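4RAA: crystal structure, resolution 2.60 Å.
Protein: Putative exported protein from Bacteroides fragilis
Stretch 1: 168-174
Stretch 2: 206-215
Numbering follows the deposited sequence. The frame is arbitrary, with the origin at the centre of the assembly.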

# COMPACT_ATOMS: atom_id res chain seq x y z
N ILE A 168 7.56 -5.89 10.01
CA ILE A 168 8.74 -6.75 10.18
C ILE A 168 8.45 -7.89 11.15
O ILE A 168 8.04 -7.63 12.28
N ILE A 169 8.68 -9.13 10.70
CA ILE A 169 8.51 -10.34 11.55
C ILE A 169 9.85 -10.64 12.23
O ILE A 169 9.89 -10.74 13.46
N ASP A 170 10.91 -10.80 11.44
CA ASP A 170 12.26 -11.05 11.99
C ASP A 170 13.37 -10.55 11.07
O ASP A 170 13.23 -10.57 9.85
N TYR A 171 14.45 -10.08 11.69
CA TYR A 171 15.64 -9.61 11.00
C TYR A 171 16.56 -10.82 10.85
O TYR A 171 16.71 -11.59 11.80
N LYS A 172 17.19 -10.94 9.69
CA LYS A 172 18.00 -12.11 9.33
C LYS A 172 19.42 -11.74 8.91
O LYS A 172 19.61 -10.79 8.14
N MSE A 173 20.39 -12.54 9.37
CA MSE A 173 21.83 -12.40 9.08
C MSE A 173 22.49 -11.13 9.53
O MSE A 173 22.28 -10.06 8.95
N ASN A 174 23.35 -11.27 10.54
CA ASN A 174 24.10 -10.17 11.13
C ASN A 174 25.10 -9.56 10.12
O ASN A 174 25.82 -10.30 9.46
N ILE A 206 25.81 -20.01 1.05
CA ILE A 206 24.43 -19.80 0.61
C ILE A 206 23.55 -20.39 1.71
O ILE A 206 23.72 -21.56 2.07
N TYR A 207 22.64 -19.56 2.22
CA TYR A 207 21.73 -19.93 3.31
C TYR A 207 20.32 -20.10 2.78
O TYR A 207 19.87 -19.30 1.99
N ARG A 208 19.64 -21.16 3.23
CA ARG A 208 18.23 -21.40 2.92
C ARG A 208 17.52 -20.59 3.99
O ARG A 208 17.71 -20.87 5.17
N VAL A 209 16.76 -19.57 3.60
CA VAL A 209 16.08 -18.67 4.55
C VAL A 209 14.57 -18.85 4.57
O VAL A 209 13.92 -18.69 3.54
N GLY A 210 14.04 -19.17 5.75
CA GLY A 210 12.59 -19.27 6.01
C GLY A 210 12.22 -18.21 7.03
O GLY A 210 13.07 -17.40 7.42
N THR A 211 10.97 -18.20 7.48
CA THR A 211 10.51 -17.23 8.49
C THR A 211 11.24 -17.39 9.84
O THR A 211 11.62 -16.39 10.44
N SER A 212 11.46 -18.64 10.29
CA SER A 212 12.14 -18.94 11.58
C SER A 212 13.39 -19.82 11.40
O SER A 212 13.65 -20.68 12.25
N GLU A 213 14.15 -19.58 10.33
CA GLU A 213 15.35 -20.38 10.02
C GLU A 213 16.43 -19.68 9.18
O GLU A 213 16.11 -18.95 8.25
N ILE A 214 17.69 -19.95 9.54
CA ILE A 214 18.86 -19.61 8.72
C ILE A 214 19.68 -20.89 8.81
O ILE A 214 20.23 -21.19 9.88
N VAL A 215 19.72 -21.64 7.71
CA VAL A 215 20.42 -22.93 7.63
C VAL A 215 21.30 -22.91 6.39
O VAL A 215 20.78 -22.74 5.29

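Along stretch 2 the strand that runs through I206 alternates sides, and its CA-to-CB directions sort the residues at once. I206 points away, and its side chain comes no nearer than 8.7 Å to stretch 1. Y207 points toward it, with chi1 at -60° (m) and chi2 at 88°. Its ring meets the selenomethionine M173, whose CE lies 3.5 Å from CE1 of Y207. The selenium makes a sulfur-aromatic type contact, with SE of M173 4.5 Å from the centroid of the Y207 ring and 36° off the ring normal, an oblique approach. M173 reaches the ring with chi1 m, chi2 t and chi3 p; Y207 OH is satisfied elsewhere in the structure.

R208 is out of reach and serves stretch 2 itself: its NH2 forms a salt bridge with OE1 of E213 at 2.8 Å. Backbone pairing supports the same hairpin, from R208 N to V215 O at 2.8 Å and from G210 N to E213 O at 3.3 Å.

V209, chi1 t, again points toward stretch 1. Its CG1 is 4.3 Å from CG of K172, so it packs against the aliphatic part of the lysine. G210 has no side chain, but its carbonyl O lies 3.6 Å from CE of K172, close to the charged end of that chain.

At T211 the chain turns, and the main polar contact falls here. K172 NZ donates a hydrogen bond to the backbone O of T211 at 2.7 Å, the one hydrogen bond between the stretches. The lysine rotamer, m, m, t, t, turns near the backbone and then extends, which carries the amine to the loop. The same NZ forms a salt bridge with OD2 of D170 at 3.2 Å; D170, with chi1 t, thus holds the amine from within stretch 1 while the carbonyl of T211 in the loop holds it from stretch 2. The T211 side chain, chi1 m, points sideways, and its CG2 meets CG2 of I169 at 4.0 Å. OG1 of T211 is bonded elsewhere in the structure.

S212 and E213 both point away, yet their backbones lie near the lysine amine, on the same side of it: K172 NZ is 3.8 Å from CA of S212 and 3.7 Å from N of E213.

I214 turns back toward stretch 1, with chi1 and chi2 both m. Its CD1 lies 4.0 Å from CB of K172 and its CG2 4.4 Å from CG of M173, so one side chain touches two neighbours. V215 is out of reach. In all, 379 Å² is buried, with K172 and M173 contributing the largest covered areas.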

# COMPACT_ATOMS: atom_id res chain seq x y z
CB ILE A 168 9.99 -5.94 10.67
CG1 ILE A 168 10.40 -4.91 9.60
CG2 ILE A 168 11.17 -6.86 11.01
CD1 ILE A 168 11.42 -3.88 10.04
CB ILE A 169 8.00 -11.56 10.76
CG1 ILE A 169 6.60 -11.26 10.20
CG2 ILE A 169 7.95 -12.81 11.66
CD1 ILE A 169 6.04 -12.32 9.26
CB ASP A 170 12.45 -12.55 12.28
CG ASP A 170 13.64 -12.85 13.22
OD1 ASP A 170 14.21 -11.95 13.87
OD2 ASP A 170 14.00 -14.04 13.33
CB TYR A 171 16.36 -8.52 11.80
CG TYR A 171 15.53 -7.31 12.16
CD1 TYR A 171 14.75 -7.30 13.33
CD2 TYR A 171 15.53 -6.17 11.35
CE1 TYR A 171 13.98 -6.19 13.68
CE2 TYR A 171 14.77 -5.05 11.69
CZ TYR A 171 14.00 -5.06 12.85
OH TYR A 171 13.25 -3.95 13.18
CB LYS A 172 17.33 -12.84 8.15
CG LYS A 172 15.89 -13.30 8.38
CD LYS A 172 15.77 -14.30 9.53
CE LYS A 172 14.38 -14.91 9.63
NZ LYS A 172 14.28 -15.88 10.75
CB MSE A 173 22.16 -12.65 7.61
CG MSE A 173 22.21 -14.16 7.42
SE MSE A 173 22.02 -14.51 5.52
CE MSE A 173 23.90 -14.10 5.18
CB ASN A 174 24.86 -10.68 12.37
CG ASN A 174 25.38 -9.55 13.22
OD1 ASN A 174 26.60 -9.38 13.35
ND2 ASN A 174 24.47 -8.74 13.76
CB ILE A 206 24.15 -20.46 -0.75
CG1 ILE A 206 24.88 -19.63 -1.81
CG2 ILE A 206 22.65 -20.50 -1.05
CD1 ILE A 206 24.89 -20.22 -3.18
CB TYR A 207 21.74 -18.84 4.40
CG TYR A 207 23.09 -18.58 5.03
CD1 TYR A 207 23.97 -17.64 4.47
CD2 TYR A 207 23.50 -19.26 6.19
CE1 TYR A 207 25.22 -17.39 5.04
CE2 TYR A 207 24.74 -19.02 6.77
CZ TYR A 207 25.59 -18.09 6.19
OH TYR A 207 26.81 -17.85 6.75
CB ARG A 208 17.91 -22.89 3.06
CG ARG A 208 16.53 -23.32 2.56
CD ARG A 208 16.29 -24.78 2.94
NE ARG A 208 15.91 -24.87 4.34
CZ ARG A 208 16.07 -25.94 5.14
NH1 ARG A 208 16.67 -27.07 4.73
NH2 ARG A 208 15.65 -25.86 6.40
CB VAL A 209 16.35 -17.17 4.23
CG1 VAL A 209 15.69 -16.26 5.27
CG2 VAL A 209 17.86 -16.90 4.12
CB THR A 211 8.97 -17.27 8.67
OG1 THR A 211 8.35 -16.98 7.42
CG2 THR A 211 8.49 -16.25 9.70
CB SER A 212 11.17 -19.63 12.52
OG SER A 212 9.99 -18.88 12.63
CB GLU A 213 14.96 -21.63 9.21
CG GLU A 213 14.33 -22.77 9.99
CD GLU A 213 14.20 -24.05 9.17
OE1 GLU A 213 14.27 -23.99 7.92
OE2 GLU A 213 14.01 -25.12 9.80
CB ILE A 214 19.68 -18.39 9.22
CG1 ILE A 214 18.86 -17.10 9.16
CG2 ILE A 214 20.98 -18.23 8.41
CD1 ILE A 214 18.49 -16.65 7.76
CB VAL A 215 19.41 -24.11 7.56
CG1 VAL A 215 20.13 -25.45 7.39
CG2 VAL A 215 18.54 -24.12 8.82